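Local coordinates for putative type I restriction enzyme R protein (Bacteroides fragilis NCTC 9343, PDB 3EVY) that is probably part of the C-terminal region of a type I restriction R subunit, which is needed for ATP-dependent DNA cleavage, at residues 35-38 / 39-42. Numbering follows the deposited sequence.
Sequences KSVG and NLES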
loop_
_atom_site.group_PDB
_atom_site.type_symbol
_atom_site.label_atom_id
_atom_site.label_comp_id
_atom_site.label_asym_id
_atom_site.label_seq_id
_atom_site.Cartn_x
_atom_site.Cartn_y
_atom_site.Cartn_z
ATOM N N LYS A 35 2.991 -11.287 7.407
ATOM C CA LYS A 35 2.413 -12.291 8.280
ATOM C C LYS A 35 1.397 -11.674 9.210
ATOM O O LYS A 35 0.406 -12.327 9.526
ATOM C CB LYS A 35 3.499 -12.957 9.118
ATOM C CG LYS A 35 3.105 -14.305 9.646
ATOM C CD LYS A 35 4.325 -15.114 10.030
ATOM C CE LYS A 35 4.710 -16.046 8.874
ATOM N NZ LYS A 35 6.116 -16.510 8.886
ATOM N N SER A 36 1.637 -10.436 9.676
ATOM C CA SER A 36 0.636 -9.746 10.566
ATOM C C SER A 36 -0.774 -9.650 9.944
ATOM O O SER A 36 -1.825 -9.670 10.671
ATOM C CB SER A 36 1.127 -8.373 11.004
ATOM O OG SER A 36 0.869 -7.408 10.021
ATOM N N VAL A 37 -0.822 -9.562 8.612
ATOM C CA VAL A 37 -2.117 -9.547 7.894
ATOM C C VAL A 37 -2.748 -10.923 7.982
ATOM O O VAL A 37 -3.935 -11.065 8.320
ATOM C CB VAL A 37 -2.021 -9.134 6.394
ATOM C CG1 VAL A 37 -3.439 -9.150 5.735
ATOM C CG2 VAL A 37 -1.377 -7.768 6.220
ATOM N N GLY A 38 -1.951 -11.935 7.709
ATOM C CA GLY A 38 -2.361 -13.339 7.949
ATOM C C GLY A 38 -2.935 -13.581 9.343
ATOM O O GLY A 38 -3.835 -14.368 9.486
ATOM N N ASN A 39 -2.444 -12.909 10.377
ATOM C CA ASN A 39 -2.947 -13.123 11.748
ATOM C C ASN A 39 -4.230 -12.388 12.123
ATOM O O ASN A 39 -4.783 -12.599 13.235
ATOM C CB ASN A 39 -1.861 -12.765 12.770
ATOM C CG ASN A 39 -0.701 -13.735 12.729
ATOM O OD1 ASN A 39 -0.863 -14.878 12.247
ATOM N ND2 ASN A 39 0.482 -13.298 13.170
ATOM N N LEU A 40 -4.704 -11.496 11.259
ATOM C CA LEU A 40 -5.932 -10.752 11.555
ATOM C C LEU A 40 -7.101 -11.712 11.867
ATOM O O LEU A 40 -7.282 -12.712 11.187
ATOM C CB LEU A 40 -6.291 -9.819 10.397
ATOM C CG LEU A 40 -5.250 -8.719 10.147
ATOM C CD1 LEU A 40 -5.746 -7.789 9.014
ATOM C CD2 LEU A 40 -4.934 -7.910 11.423
ATOM N N GLU A 41 -7.881 -11.431 12.901
ATOM C CA GLU A 41 -8.985 -12.352 13.238
ATOM C C GLU A 41 -10.379 -11.737 13.053
ATOM O O GLU A 41 -11.224 -12.312 12.374
ATOM C CB GLU A 41 -8.799 -12.949 14.632
ATOM C CG GLU A 41 -7.570 -13.930 14.715
ATOM C CD GLU A 41 -7.520 -14.728 16.029
ATOM O OE1 GLU A 41 -8.577 -14.875 16.720
ATOM O OE2 GLU A 41 -6.411 -15.209 16.372
ATOM N N SER A 42 -10.623 -10.554 13.605
ATOM C CA SER A 42 -11.926 -9.980 13.381
ATOM C C SER A 42 -12.167 -9.623 11.905
ATOM O O SER A 42 -11.231 -9.224 11.165
ATOM C CB SER A 42 -12.158 -8.789 14.296
ATOM O OG SER A 42 -11.332 -7.711 13.963
HETATM O O HOH W 1 -6.450 -15.029 10.810
#
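Leu40 turns CG anti to its own carbonyl carbon (chi1 -64°) and extends beyond it (chi2 -177°), which lays CD1 alongside Val37. Val37 CG1 meets Leu40 CD1 at 4.2 Å, a light apolar contact three residues apart. The branch carbon CG of Leu40 lies 3.3 Å from Val37 O. That same carbonyl accepts the N-H of Leu40, with Leu40 N to Val37 O at 3.1 Å.

One residue earlier, Asn39 N gives the i to i-4 bond to Lys35 O, at 3.0 Å. Asn39 N also reaches Ser36 O in a weak second bond of 3.3 Å. The bond from Leu40 N to Val37 O has i to i-3 spacing, as in a 3-10-like turn, and the weak bond from Asn39 N to Ser36 O has the same spacing. The helix thus tightens in its last turn while still keeping one i to i-4 bond. The side chain of Asn39 lies back over this turn, with CG 3.7 Å from Lys35 O. A water donates a hydrogen bond to Gly38 O at 3.0 Å. Its approach to Leu40 O, at 2.5 Å, is doubtfully short, so a water bridge from the helix end to the departing chain remains uncertain.

Val37 is buried. Its side chain touches Phe31, Phe49 of helix 43-63 and Tyr84 of helix 78-91. Leu40 packs on Phe31 and Phe49 as well, so the two residues meet the same aromatic pair. Ser36 OG bonds to Thr33 O, and Ser42 OG caps Asp45 N. The whole is the C-terminal turn of short helix 34-38, running through a loop into the N-cap of helix 43-63: a helix-loop-helix connection at the surface of this mainly helical HsdR C-terminal fragment.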